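Local coordinates for Serine/threonine-protein kinase Tel1 (Chaetomium thermophilum, PDB 6SKY) that phosphorylates serine and threonine residues of proteins with ATP, and probably acts as a DNA damage sensor that switches on checkpoint signalling, at residues E1672-L1677 with E1795-F1800; R1698-D1703 with K1776-R1781; V1801-L1806 with I1846-T1851. All coordinates share one frame; numbering follows the deposited sequence.

Contact 1: residues E1672-L1677 with E1795-F1800; sequences EGLLNL and ERAFPF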
ATOM      1  N   GLU A1672      -6.099 -28.887  55.830  1.00 52.38           N
ATOM      2  CA  GLU A1672      -5.130 -27.841  56.122  1.00 52.38           C
ATOM      3  C   GLU A1672      -5.699 -26.464  55.827  1.00 52.38           C
ATOM      4  O   GLU A1672      -5.401 -25.499  56.535  1.00 52.38           O
ATOM      5  CB  GLU A1672      -3.854 -28.062  55.321  1.00 52.38           C
ATOM      6  CG  GLU A1672      -2.921 -29.082  55.916  1.00 52.38           C
ATOM      7  CD  GLU A1672      -1.661 -29.234  55.103  1.00 52.38           C
ATOM      8  OE1 GLU A1672      -1.719 -29.010  53.878  1.00 52.38           O
ATOM      9  OE2 GLU A1672      -0.606 -29.568  55.684  1.00 52.38           O
ATOM     10  N   GLY A1673      -6.524 -26.351  54.790  1.00 41.76           N
ATOM     11  CA  GLY A1673      -7.121 -25.066  54.485  1.00 41.76           C
ATOM     12  C   GLY A1673      -8.048 -24.595  55.582  1.00 41.76           C
ATOM     13  O   GLY A1673      -7.996 -23.438  56.007  1.00 41.76           O
ATOM     14  N   LEU A1674      -8.899 -25.495  56.072  1.00 39.32           N
ATOM     15  CA  LEU A1674      -9.790 -25.136  57.167  1.00 39.32           C
ATOM     16  C   LEU A1674      -9.018 -24.866  58.448  1.00 39.32           C
ATOM     17  O   LEU A1674      -9.378 -23.967  59.211  1.00 39.32           O
ATOM     18  CB  LEU A1674     -10.821 -26.229  57.393  1.00 39.32           C
ATOM     19  CG  LEU A1674     -12.066 -26.087  56.541  1.00 39.32           C
ATOM     20  CD1 LEU A1674     -13.069 -27.102  56.970  1.00 39.32           C
ATOM     21  CD2 LEU A1674     -12.614 -24.702  56.688  1.00 39.32           C
ATOM     22  N   LEU A1675      -7.955 -25.623  58.705  1.00 43.96           N
ATOM     23  CA  LEU A1675      -7.172 -25.380  59.907  1.00 43.96           C
ATOM     24  C   LEU A1675      -6.488 -24.027  59.857  1.00 43.96           C
ATOM     25  O   LEU A1675      -6.415 -23.337  60.872  1.00 43.96           O
ATOM     26  CB  LEU A1675      -6.150 -26.489  60.111  1.00 43.96           C
ATOM     27  CG  LEU A1675      -6.767 -27.796  60.590  1.00 43.96           C
ATOM     28  CD1 LEU A1675      -5.694 -28.806  60.867  1.00 43.96           C
ATOM     29  CD2 LEU A1675      -7.593 -27.546  61.816  1.00 43.96           C
ATOM     30  N   ASN A1676      -5.985 -23.621  58.694  1.00 43.15           N
ATOM     31  CA  ASN A1676      -5.397 -22.292  58.590  1.00 43.15           C
ATOM     32  C   ASN A1676      -6.451 -21.209  58.737  1.00 43.15           C
ATOM     33  O   ASN A1676      -6.208 -20.182  59.381  1.00 43.15           O
ATOM     34  CB  ASN A1676      -4.663 -22.139  57.266  1.00 43.15           C
ATOM     35  CG  ASN A1676      -3.374 -22.900  57.236  1.00 43.15           C
ATOM     36  OD1 ASN A1676      -3.080 -23.666  58.140  1.00 43.15           O
ATOM     37  ND2 ASN A1676      -2.593 -22.696  56.193  1.00 43.15           N
ATOM     38  N   LEU A1677      -7.633 -21.419  58.158  1.00 39.62           N
ATOM     39  CA  LEU A1677      -8.697 -20.435  58.310  1.00 39.62           C
ATOM     40  C   LEU A1677      -9.111 -20.286  59.765  1.00 39.62           C
ATOM     41  O   LEU A1677      -9.411 -19.179  60.218  1.00 39.62           O
ATOM     42  CB  LEU A1677      -9.898 -20.820  57.461  1.00 39.62           C
ATOM     43  CG  LEU A1677      -9.880 -20.362  56.015  1.00 39.62           C
ATOM     44  CD1 LEU A1677     -11.192 -20.697  55.389  1.00 39.62           C
ATOM     45  CD2 LEU A1677      -9.638 -18.891  55.960  1.00 39.62           C
ATOM     46  N   GLU A1795     -17.779 -17.407  53.274  1.00 41.96           N
ATOM     47  CA  GLU A1795     -17.288 -17.233  51.916  1.00 41.96           C
ATOM     48  C   GLU A1795     -15.844 -17.686  51.772  1.00 41.96           C
ATOM     49  O   GLU A1795     -15.458 -18.177  50.709  1.00 41.96           O
ATOM     50  CB  GLU A1795     -17.425 -15.779  51.486  1.00 41.96           C
ATOM     51  CG  GLU A1795     -18.850 -15.359  51.211  1.00 41.96           C
ATOM     52  CD  GLU A1795     -19.579 -14.903  52.454  1.00 41.96           C
ATOM     53  OE1 GLU A1795     -18.932 -14.310  53.342  1.00 41.96           O
ATOM     54  OE2 GLU A1795     -20.804 -15.133  52.546  1.00 41.96           O
ATOM     55  N   ARG A1796     -15.029 -17.526  52.810  1.00 41.07           N
ATOM     56  CA  ARG A1796     -13.648 -17.975  52.719  1.00 41.07           C
ATOM     57  C   ARG A1796     -13.529 -19.481  52.864  1.00 41.07           C
ATOM     58  O   ARG A1796     -12.569 -20.067  52.363  1.00 41.07           O
ATOM     59  CB  ARG A1796     -12.786 -17.286  53.777  1.00 41.07           C
ATOM     60  CG  ARG A1796     -12.920 -15.788  53.795  1.00 41.07           C
ATOM     61  CD  ARG A1796     -11.632 -15.100  54.197  1.00 41.07           C
ATOM     62  NE  ARG A1796     -11.117 -15.542  55.487  1.00 41.07           N
ATOM     63  CZ  ARG A1796     -11.545 -15.095  56.663  1.00 41.07           C
ATOM     64  NH1 ARG A1796     -12.513 -14.195  56.722  1.00 41.07           N
ATOM     65  NH2 ARG A1796     -11.010 -15.556  57.786  1.00 41.07           N
ATOM     66  N   ALA A1797     -14.483 -20.120  53.533  1.00 34.14           N
ATOM     67  CA  ALA A1797     -14.392 -21.538  53.832  1.00 34.14           C
ATOM     68  C   ALA A1797     -15.291 -22.403  52.969  1.00 34.14           C
ATOM     69  O   ALA A1797     -15.256 -23.622  53.106  1.00 34.14           O
ATOM     70  CB  ALA A1797     -14.721 -21.784  55.302  1.00 34.14           C
ATOM     71  N   PHE A1798     -16.090 -21.810  52.092  1.00 32.11           N
ATOM     72  CA  PHE A1798     -17.056 -22.580  51.312  1.00 32.11           C
ATOM     73  C   PHE A1798     -16.440 -23.693  50.471  1.00 32.11           C
ATOM     74  O   PHE A1798     -16.946 -24.829  50.529  1.00 32.11           O
ATOM     75  CB  PHE A1798     -17.863 -21.606  50.453  1.00 32.11           C
ATOM     76  CG  PHE A1798     -19.101 -22.186  49.887  1.00 32.11           C
ATOM     77  CD1 PHE A1798     -20.193 -22.407  50.686  1.00 32.11           C
ATOM     78  CD2 PHE A1798     -19.181 -22.498  48.552  1.00 32.11           C
ATOM     79  CE1 PHE A1798     -21.329 -22.935  50.170  1.00 32.11           C
ATOM     80  CE2 PHE A1798     -20.320 -23.026  48.033  1.00 32.11           C
ATOM     81  CZ  PHE A1798     -21.394 -23.246  48.842  1.00 32.11           C
ATOM     82  N   PRO A1799     -15.388 -23.463  49.675  1.00 29.89           N
ATOM     83  CA  PRO A1799     -14.857 -24.565  48.865  1.00 29.89           C
ATOM     84  C   PRO A1799     -14.345 -25.726  49.687  1.00 29.89           C
ATOM     85  O   PRO A1799     -14.547 -26.882  49.309  1.00 29.89           O
ATOM     86  CB  PRO A1799     -13.732 -23.892  48.078  1.00 29.89           C
ATOM     87  CG  PRO A1799     -14.091 -22.500  48.045  1.00 29.89           C
ATOM     88  CD  PRO A1799     -14.683 -22.212  49.361  1.00 29.89           C
ATOM     89  N   PHE A1800     -13.681 -25.450  50.805  1.00 30.55           N
ATOM     90  CA  PHE A1800     -13.148 -26.523  51.627  1.00 30.55           C
ATOM     91  C   PHE A1800     -14.263 -27.372  52.209  1.00 30.55           C
ATOM     92  O   PHE A1800     -14.151 -28.598  52.273  1.00 30.55           O
ATOM     93  CB  PHE A1800     -12.283 -25.943  52.736  1.00 30.55           C
ATOM     94  CG  PHE A1800     -11.177 -25.079  52.244  1.00 30.55           C
ATOM     95  CD1 PHE A1800     -10.223 -25.576  51.394  1.00 30.55           C
ATOM     96  CD2 PHE A1800     -11.078 -23.776  52.642  1.00 30.55           C
ATOM     97  CE1 PHE A1800      -9.208 -24.786  50.947  1.00 30.55           C
ATOM     98  CE2 PHE A1800     -10.059 -22.992  52.193  1.00 30.55           C
ATOM     99  CZ  PHE A1800      -9.127 -23.501  51.347  1.00 30.55           C
TER
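Apolar contacts carry most of this nearly antiparallel helix pair, whose local axes pass 9.6 Å apart at 161°. Leu1677 has its CB directed at the partner helix; with CG anti to its carbonyl carbon (chi1 -86°), its CD1 settles 3.7 Å from Ala1797 CB and also meets the rim of the Phe1800 ring, near the ring plane. Leu1674 works from the flank, CG lying 3.8 Å from Phe1800 CB while CD2 touches the Ala1797 methyl. Leu1674 and Phe1800 run antiparallel past one another, so that the leucine packs against the base of the phenylalanine and the CE1/CZ side of the ring lies by Gly1673 CA. There the contact is CH-pi: Gly1673, having no side chain, brings its CA over one face, 4.1 Å from the centroid of the Phe1800 ring and 14° off its normal.

Helix 1670-1684 and helix 1793-1808 belong to the alpha-solenoid part of this PIKK-family kinase, and the pair joins helices far apart in sequence by side-chain packing. Leu1663 of helix 1657-1663 touches both Leu1677 and Phe1800.

Against polar atoms the contact is van der Waals. Leu1677 CD1 rests 3.4 Å from Arg1796 O, and its other methyl, CD2, lies 3.7 Å from Arg1796 NE. The arginine chain, bent at chi2 and chi3, crosses the leucine obliquely at the exposed margin and continues to Ser1680 and Leu1681.

Contact 2: residues R1698-D1703 with K1776-R1781; sequences RTIVSD and KIVTLR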
ATOM      1  N   ARG A1698      -9.211 -26.920  69.959  1.00 51.17           N
ATOM      2  CA  ARG A1698      -9.055 -27.900  71.028  1.00 51.17           C
ATOM      3  C   ARG A1698      -9.810 -29.177  70.701  1.00 51.17           C
ATOM      4  O   ARG A1698      -9.258 -30.278  70.799  1.00 51.17           O
ATOM      5  CB  ARG A1698      -9.519 -27.319  72.361  1.00 51.17           C
ATOM      6  CG  ARG A1698      -8.410 -26.660  73.159  1.00 51.17           C
ATOM      7  CD  ARG A1698      -8.855 -26.239  74.548  1.00 51.17           C
ATOM      8  NE  ARG A1698      -9.129 -24.812  74.642  1.00 51.17           N
ATOM      9  CZ  ARG A1698     -10.346 -24.292  74.719  1.00 51.17           C
ATOM     10  NH1 ARG A1698     -11.406 -25.083  74.720  1.00 51.17           N
ATOM     11  NH2 ARG A1698     -10.503 -22.983  74.799  1.00 51.17           N
ATOM     12  N   THR A1699     -11.071 -29.048  70.281  1.00 50.31           N
ATOM     13  CA  THR A1699     -11.841 -30.230  69.901  1.00 50.31           C
ATOM     14  C   THR A1699     -11.144 -31.017  68.799  1.00 50.31           C
ATOM     15  O   THR A1699     -10.963 -32.235  68.912  1.00 50.31           O
ATOM     16  CB  THR A1699     -13.237 -29.827  69.446  1.00 50.31           C
ATOM     17  OG1 THR A1699     -13.906 -29.150  70.511  1.00 50.31           O
ATOM     18  CG2 THR A1699     -14.030 -31.048  69.062  1.00 50.31           C
ATOM     19  N   ILE A1700     -10.741 -30.335  67.726  1.00 50.51           N
ATOM     20  CA  ILE A1700     -10.154 -31.021  66.579  1.00 50.51           C
ATOM     21  C   ILE A1700      -8.875 -31.738  66.979  1.00 50.51           C
ATOM     22  O   ILE A1700      -8.706 -32.931  66.709  1.00 50.51           O
ATOM     23  CB  ILE A1700      -9.900 -30.033  65.430  1.00 50.51           C
ATOM     24  CG1 ILE A1700     -11.214 -29.593  64.805  1.00 50.51           C
ATOM     25  CG2 ILE A1700      -9.010 -30.655  64.389  1.00 50.51           C
ATOM     26  CD1 ILE A1700     -11.058 -28.450  63.859  1.00 50.51           C
ATOM     27  N   VAL A1701      -7.948 -31.028  67.622  1.00 56.63           N
ATOM     28  CA  VAL A1701      -6.651 -31.629  67.902  1.00 56.63           C
ATOM     29  C   VAL A1701      -6.783 -32.747  68.926  1.00 56.63           C
ATOM     30  O   VAL A1701      -6.100 -33.771  68.830  1.00 56.63           O
ATOM     31  CB  VAL A1701      -5.643 -30.561  68.353  1.00 56.63           C
ATOM     32  CG1 VAL A1701      -4.322 -31.203  68.704  1.00 56.63           C
ATOM     33  CG2 VAL A1701      -5.447 -29.539  67.259  1.00 56.63           C
ATOM     34  N   SER A1702      -7.672 -32.592  69.909  1.00 61.05           N
ATOM     35  CA  SER A1702      -7.841 -33.656  70.889  1.00 61.05           C
ATOM     36  C   SER A1702      -8.433 -34.901  70.244  1.00 61.05           C
ATOM     37  O   SER A1702      -7.940 -36.016  70.459  1.00 61.05           O
ATOM     38  CB  SER A1702      -8.718 -33.176  72.041  1.00 61.05           C
ATOM     39  OG  SER A1702     -10.087 -33.299  71.712  1.00 61.05           O
ATOM     40  N   ASP A1703      -9.488 -34.734  69.440  1.00 64.23           N
ATOM     41  CA  ASP A1703     -10.118 -35.883  68.798  1.00 64.23           C
ATOM     42  C   ASP A1703      -9.254 -36.485  67.703  1.00 64.23           C
ATOM     43  O   ASP A1703      -9.518 -37.610  67.275  1.00 64.23           O
ATOM     44  CB  ASP A1703     -11.475 -35.487  68.229  1.00 64.23           C
ATOM     45  CG  ASP A1703     -12.501 -35.236  69.306  1.00 64.23           C
ATOM     46  OD1 ASP A1703     -12.164 -34.575  70.308  1.00 64.23           O
ATOM     47  OD2 ASP A1703     -13.650 -35.693  69.146  1.00 64.23           O
ATOM     48  N   LYS A1776     -19.281 -37.337  61.293  1.00 58.39           N
ATOM     49  CA  LYS A1776     -18.125 -38.174  61.583  1.00 58.39           C
ATOM     50  C   LYS A1776     -16.805 -37.469  61.310  1.00 58.39           C
ATOM     51  O   LYS A1776     -15.764 -37.936  61.781  1.00 58.39           O
ATOM     52  CB  LYS A1776     -18.198 -39.459  60.766  1.00 58.39           C
ATOM     53  CG  LYS A1776     -19.419 -40.302  61.053  1.00 58.39           C
ATOM     54  CD  LYS A1776     -19.305 -40.981  62.399  1.00 58.39           C
ATOM     55  CE  LYS A1776     -20.363 -42.057  62.560  1.00 58.39           C
ATOM     56  NZ  LYS A1776     -20.119 -42.885  63.772  1.00 58.39           N
ATOM     57  N   ILE A1777     -16.815 -36.381  60.550  1.00 54.95           N
ATOM     58  CA  ILE A1777     -15.613 -35.591  60.311  1.00 54.95           C
ATOM     59  C   ILE A1777     -15.516 -34.549  61.412  1.00 54.95           C
ATOM     60  O   ILE A1777     -16.383 -33.678  61.529  1.00 54.95           O
ATOM     61  CB  ILE A1777     -15.647 -34.925  58.931  1.00 54.95           C
ATOM     62  CG1 ILE A1777     -15.914 -35.952  57.845  1.00 54.95           C
ATOM     63  CG2 ILE A1777     -14.335 -34.233  58.645  1.00 54.95           C
ATOM     64  CD1 ILE A1777     -15.932 -35.340  56.492  1.00 54.95           C
ATOM     65  N   VAL A1778     -14.460 -34.630  62.221  1.00 54.30           N
ATOM     66  CA  VAL A1778     -14.351 -33.717  63.347  1.00 54.30           C
ATOM     67  C   VAL A1778     -14.091 -32.292  62.890  1.00 54.30           C
ATOM     68  O   VAL A1778     -14.368 -31.350  63.638  1.00 54.30           O
ATOM     69  CB  VAL A1778     -13.259 -34.190  64.321  1.00 54.30           C
ATOM     70  CG1 VAL A1778     -11.905 -33.890  63.767  1.00 54.30           C
ATOM     71  CG2 VAL A1778     -13.435 -33.541  65.675  1.00 54.30           C
ATOM     72  N   THR A1779     -13.586 -32.097  61.674  1.00 50.91           N
ATOM     73  CA  THR A1779     -13.301 -30.746  61.213  1.00 50.91           C
ATOM     74  C   THR A1779     -14.553 -30.029  60.733  1.00 50.91           C
ATOM     75  O   THR A1779     -14.596 -28.797  60.750  1.00 50.91           O
ATOM     76  CB  THR A1779     -12.258 -30.778  60.101  1.00 50.91           C
ATOM     77  OG1 THR A1779     -11.307 -31.810  60.378  1.00 50.91           O
ATOM     78  CG2 THR A1779     -11.528 -29.461  60.032  1.00 50.91           C
ATOM     79  N   LEU A1780     -15.568 -30.766  60.302  1.00 47.99           N
ATOM     80  CA  LEU A1780     -16.829 -30.161  59.907  1.00 47.99           C
ATOM     81  C   LEU A1780     -17.812 -30.066  61.053  1.00 47.99           C
ATOM     82  O   LEU A1780     -18.813 -29.356  60.937  1.00 47.99           O
ATOM     83  CB  LEU A1780     -17.487 -30.960  58.783  1.00 47.99           C
ATOM     84  CG  LEU A1780     -16.885 -30.978  57.385  1.00 47.99           C
ATOM     85  CD1 LEU A1780     -17.619 -32.007  56.581  1.00 47.99           C
ATOM     86  CD2 LEU A1780     -17.000 -29.625  56.740  1.00 47.99           C
ATOM     87  N   ARG A1781     -17.563 -30.781  62.145  1.00 52.34           N
ATOM     88  CA  ARG A1781     -18.502 -30.792  63.255  1.00 52.34           C
ATOM     89  C   ARG A1781     -18.392 -29.528  64.092  1.00 52.34           C
ATOM     90  O   ARG A1781     -19.380 -29.093  64.690  1.00 52.34           O
ATOM     91  CB  ARG A1781     -18.255 -32.025  64.113  1.00 52.34           C
ATOM     92  CG  ARG A1781     -19.307 -32.298  65.148  1.00 52.34           C
ATOM     93  CD  ARG A1781     -18.713 -33.158  66.229  1.00 52.34           C
ATOM     94  NE  ARG A1781     -17.933 -34.249  65.666  1.00 52.34           N
ATOM     95  CZ  ARG A1781     -16.998 -34.910  66.334  1.00 52.34           C
ATOM     96  NH1 ARG A1781     -16.725 -34.581  67.586  1.00 52.34           N
ATOM     97  NH2 ARG A1781     -16.335 -35.896  65.750  1.00 52.34           N
TER
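In the alpha solenoid of Tel1, helix 1687-1706 lies here against a short helical turn at about 1778-1781 with long, weak backbone bonds, and Val1778 is the residue that buries most surface between them. It has its CB turned to the helix, and CG2, anti to the backbone N, crosses the Asp1703 side chain obliquely, 3.8 Å from Asp1703 CB; the Thr1699 methyl also borders it. CG1 takes the crowded position between backbone N and carbonyl carbon (chi1 76°). Ile1700 lays its CG1 3.8 Å from Val1778 O and crosses Thr1779 at about a right angle, with CD1 4.0 Å from Thr1779 CG2. Leu1712 of helix 1710-1719 touches both Val1778 and Thr1779.

Nearer the solvent, Arg1781 leaves with CG anti to its backbone N and bends at chi3, which turns the guanidinium back to Val1778 CG2, so that this methyl lies over one face, offset to the rim. Arg1781 NE is held by Pro1775 O, just before segment 1776-1781. Asp1703 approaches at the guanidinium edge, the carboxylate plane turned 59° from it, and the salt bridge is long: Asp1703 OD2 stands 3.6 Å from Arg1781 NH1.

Contact 3: residues V1801-L1806 with I1846-T1851; sequences VVHLVL and ILYLRT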
ATOM      1  N   VAL A1801     -15.357 -26.741  52.623  1.00 30.20           N
ATOM      2  CA  VAL A1801     -16.478 -27.488  53.175  1.00 30.20           C
ATOM      3  C   VAL A1801     -17.112 -28.356  52.104  1.00 30.20           C
ATOM      4  O   VAL A1801     -17.385 -29.543  52.327  1.00 30.20           O
ATOM      5  CB  VAL A1801     -17.502 -26.528  53.799  1.00 30.20           C
ATOM      6  CG1 VAL A1801     -18.700 -27.288  54.285  1.00 30.20           C
ATOM      7  CG2 VAL A1801     -16.879 -25.768  54.934  1.00 30.20           C
ATOM      8  N   VAL A1802     -17.372 -27.779  50.930  1.00 28.06           N
ATOM      9  CA  VAL A1802     -17.979 -28.550  49.850  1.00 28.06           C
ATOM     10  C   VAL A1802     -17.115 -29.752  49.503  1.00 28.06           C
ATOM     11  O   VAL A1802     -17.611 -30.874  49.356  1.00 28.06           O
ATOM     12  CB  VAL A1802     -18.216 -27.660  48.623  1.00 28.06           C
ATOM     13  CG1 VAL A1802     -18.606 -28.501  47.455  1.00 28.06           C
ATOM     14  CG2 VAL A1802     -19.285 -26.662  48.909  1.00 28.06           C
ATOM     15  N   HIS A1803     -15.805 -29.540  49.381  1.00 27.09           N
ATOM     16  CA  HIS A1803     -14.923 -30.642  49.031  1.00 27.09           C
ATOM     17  C   HIS A1803     -14.896 -31.704  50.118  1.00 27.09           C
ATOM     18  O   HIS A1803     -14.912 -32.896  49.816  1.00 27.09           O
ATOM     19  CB  HIS A1803     -13.516 -30.135  48.760  1.00 27.09           C
ATOM     20  CG  HIS A1803     -12.513 -31.227  48.575  1.00 27.09           C
ATOM     21  ND1 HIS A1803     -11.345 -31.296  49.295  1.00 27.09           N
ATOM     22  CD2 HIS A1803     -12.514 -32.302  47.758  1.00 27.09           C
ATOM     23  CE1 HIS A1803     -10.665 -32.364  48.930  1.00 27.09           C
ATOM     24  NE2 HIS A1803     -11.353 -32.992  47.996  1.00 27.09           N
ATOM     25  N   LEU A1804     -14.838 -31.300  51.388  1.00 32.80           N
ATOM     26  CA  LEU A1804     -14.786 -32.285  52.463  1.00 32.80           C
ATOM     27  C   LEU A1804     -16.042 -33.141  52.490  1.00 32.80           C
ATOM     28  O   LEU A1804     -15.964 -34.362  52.657  1.00 32.80           O
ATOM     29  CB  LEU A1804     -14.587 -31.593  53.805  1.00 32.80           C
ATOM     30  CG  LEU A1804     -13.164 -31.185  54.149  1.00 32.80           C
ATOM     31  CD1 LEU A1804     -13.165 -30.308  55.358  1.00 32.80           C
ATOM     32  CD2 LEU A1804     -12.338 -32.405  54.413  1.00 32.80           C
ATOM     33  N   VAL A1805     -17.206 -32.530  52.290  1.00 33.57           N
ATOM     34  CA  VAL A1805     -18.442 -33.304  52.294  1.00 33.57           C
ATOM     35  C   VAL A1805     -18.491 -34.253  51.103  1.00 33.57           C
ATOM     36  O   VAL A1805     -18.822 -35.440  51.247  1.00 33.57           O
ATOM     37  CB  VAL A1805     -19.655 -32.365  52.314  1.00 33.57           C
ATOM     38  CG1 VAL A1805     -20.914 -33.144  52.078  1.00 33.57           C
ATOM     39  CG2 VAL A1805     -19.718 -31.653  53.629  1.00 33.57           C
ATOM     40  N   LEU A1806     -18.188 -33.745  49.905  1.00 31.68           N
ATOM     41  CA  LEU A1806     -18.257 -34.587  48.717  1.00 31.68           C
ATOM     42  C   LEU A1806     -17.261 -35.730  48.795  1.00 31.68           C
ATOM     43  O   LEU A1806     -17.552 -36.843  48.352  1.00 31.68           O
ATOM     44  CB  LEU A1806     -18.009 -33.757  47.465  1.00 31.68           C
ATOM     45  CG  LEU A1806     -19.052 -32.736  47.040  1.00 31.68           C
ATOM     46  CD1 LEU A1806     -18.561 -32.005  45.832  1.00 31.68           C
ATOM     47  CD2 LEU A1806     -20.343 -33.407  46.733  1.00 31.68           C
ATOM     48  N   ILE A1846     -16.379 -24.521  41.848  1.00 23.30           N
ATOM     49  CA  ILE A1846     -16.194 -25.462  40.744  1.00 23.30           C
ATOM     50  C   ILE A1846     -14.728 -25.520  40.333  1.00 23.30           C
ATOM     51  O   ILE A1846     -14.153 -26.601  40.140  1.00 23.30           O
ATOM     52  CB  ILE A1846     -17.089 -25.077  39.558  1.00 23.30           C
ATOM     53  CG1 ILE A1846     -18.558 -25.222  39.923  1.00 23.30           C
ATOM     54  CG2 ILE A1846     -16.779 -25.929  38.369  1.00 23.30           C
ATOM     55  CD1 ILE A1846     -19.478 -24.781  38.834  1.00 23.30           C
ATOM     56  N   LEU A1847     -14.098 -24.355  40.196  1.00 21.87           N
ATOM     57  CA  LEU A1847     -12.686 -24.320  39.847  1.00 21.87           C
ATOM     58  C   LEU A1847     -11.841 -25.047  40.878  1.00 21.87           C
ATOM     59  O   LEU A1847     -10.946 -25.816  40.527  1.00 21.87           O
ATOM     60  CB  LEU A1847     -12.214 -22.880  39.710  1.00 21.87           C
ATOM     61  CG  LEU A1847     -12.630 -22.102  38.479  1.00 21.87           C
ATOM     62  CD1 LEU A1847     -12.006 -20.747  38.556  1.00 21.87           C
ATOM     63  CD2 LEU A1847     -12.171 -22.829  37.263  1.00 21.87           C
ATOM     64  N   TYR A1848     -12.097 -24.805  42.161  1.00 19.43           N
ATOM     65  CA  TYR A1848     -11.309 -25.459  43.197  1.00 19.43           C
ATOM     66  C   TYR A1848     -11.484 -26.965  43.159  1.00 19.43           C
ATOM     67  O   TYR A1848     -10.527 -27.710  43.369  1.00 19.43           O
ATOM     68  CB  TYR A1848     -11.685 -24.919  44.570  1.00 19.43           C
ATOM     69  CG  TYR A1848     -10.996 -25.630  45.697  1.00 19.43           C
ATOM     70  CD1 TYR A1848      -9.682 -25.365  45.996  1.00 19.43           C
ATOM     71  CD2 TYR A1848     -11.663 -26.565  46.461  1.00 19.43           C
ATOM     72  CE1 TYR A1848      -9.053 -26.008  47.007  1.00 19.43           C
ATOM     73  CE2 TYR A1848     -11.034 -27.216  47.473  1.00 19.43           C
ATOM     74  CZ  TYR A1848      -9.729 -26.931  47.743  1.00 19.43           C
ATOM     75  OH  TYR A1848      -9.088 -27.572  48.761  1.00 19.43           O
ATOM     76  N   LEU A1849     -12.698 -27.439  42.905  1.00 25.01           N
ATOM     77  CA  LEU A1849     -12.908 -28.876  42.846  1.00 25.01           C
ATOM     78  C   LEU A1849     -12.211 -29.496  41.649  1.00 25.01           C
ATOM     79  O   LEU A1849     -11.862 -30.677  41.685  1.00 25.01           O
ATOM     80  CB  LEU A1849     -14.395 -29.195  42.805  1.00 25.01           C
ATOM     81  CG  LEU A1849     -15.178 -29.085  44.102  1.00 25.01           C
ATOM     82  CD1 LEU A1849     -16.627 -29.254  43.791  1.00 25.01           C
ATOM     83  CD2 LEU A1849     -14.724 -30.121  45.080  1.00 25.01           C
ATOM     84  N   ARG A1850     -12.011 -28.732  40.580  1.00 25.94           N
ATOM     85  CA  ARG A1850     -11.246 -29.246  39.448  1.00 25.94           C
ATOM     86  C   ARG A1850      -9.782 -29.524  39.764  1.00 25.94           C
ATOM     87  O   ARG A1850      -9.115 -30.166  38.956  1.00 25.94           O
ATOM     88  CB  ARG A1850     -11.309 -28.275  38.284  1.00 25.94           C
ATOM     89  CG  ARG A1850     -12.374 -28.577  37.279  1.00 25.94           C
ATOM     90  CD  ARG A1850     -12.267 -27.591  36.153  1.00 25.94           C
ATOM     91  NE  ARG A1850     -10.873 -27.295  35.849  1.00 25.94           N
ATOM     92  CZ  ARG A1850     -10.155 -27.936  34.937  1.00 25.94           C
ATOM     93  NH1 ARG A1850     -10.699 -28.914  34.233  1.00 25.94           N
ATOM     94  NH2 ARG A1850      -8.891 -27.600  34.731  1.00 25.94           N
ATOM     95  N   THR A1851      -9.254 -29.053  40.886  1.00 24.73           N
ATOM     96  CA  THR A1851      -7.853 -29.267  41.220  1.00 24.73           C
ATOM     97  C   THR A1851      -7.646 -30.338  42.275  1.00 24.73           C
ATOM     98  O   THR A1851      -6.512 -30.550  42.700  1.00 24.73           O
ATOM     99  CB  THR A1851      -7.206 -27.968  41.704  1.00 24.73           C
ATOM    100  OG1 THR A1851      -7.670 -27.664  43.019  1.00 24.73           O
ATOM    101  CG2 THR A1851      -7.555 -26.825  40.798  1.00 24.73           C
TER
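The Tyr1848 ring presents its edge to helix 1793-1808: His1803 CB lies near the ring plane, 4.0 Å from Tyr1848 CE2. Phe1800, one turn earlier on that helix, meets the same ring edge-to-face, and Tyr1660 meets it with the planes at about 85°. The imidazole of His1803 has both Tyr1848 OH and Leu1849 CD2 placed obliquely to it, and Trp1866 packs edge-to-face with it. His1803 and Tyr1848 each carry CG anti to the backbone N (chi1 172° and 175°), and their polar ends converge on one outside residue, Ser1670: its OG is hydrogen-bonded to His1803 ND1 and to Tyr1848 OH. The two bonds fix where both rings end and tie them to the start of helix 1670-1684.

This is helix-to-helix packing within the alpha solenoid, between helix 1793-1808 and the C-terminal part of helix 1836-1849, away from the nucleotide and magnesium sites of the kinase.

Leu1849 supplies the apolar centre. Its CG is anti to the carbonyl carbon, and the two methyls divide the work: CD2 reaches His1803 CB at 3.9 Å, crossing that side chain obliquely, while CD1 meets Leu1806 CD1, also at 3.9 Å, with the two leucines at about a right angle. Val1802 CG1 completes the set at 4.2 Å from Leu1849 CD1.

Overall arrangement
Following the chain from the N terminus, helix 1670-1684 comes first and is succeeded directly by helix 1687-1706. Contact 2 closes the inner of two loops, when segment 1776-1781 returns to 1698-1703 across 72 residues; contact 1 closes the outer one around it, when helix 1793-1808 returns to helix 1670-1684. Contact 3 then follows in series, with 39 residues between 1801-1806 and 1846-1851. Contacts 1 and 3 share helix 1793-1808, their centres about 11 Å apart. Leu1780 packs on Val1801 and Val1805, joining contacts 2 and 3, while Leu1675 meets Ile1700 between contacts 1 and 2. Helices 1670-1684, 1687-1706, 1793-1808 and 1836-1849 of the solenoid are thereby tied together.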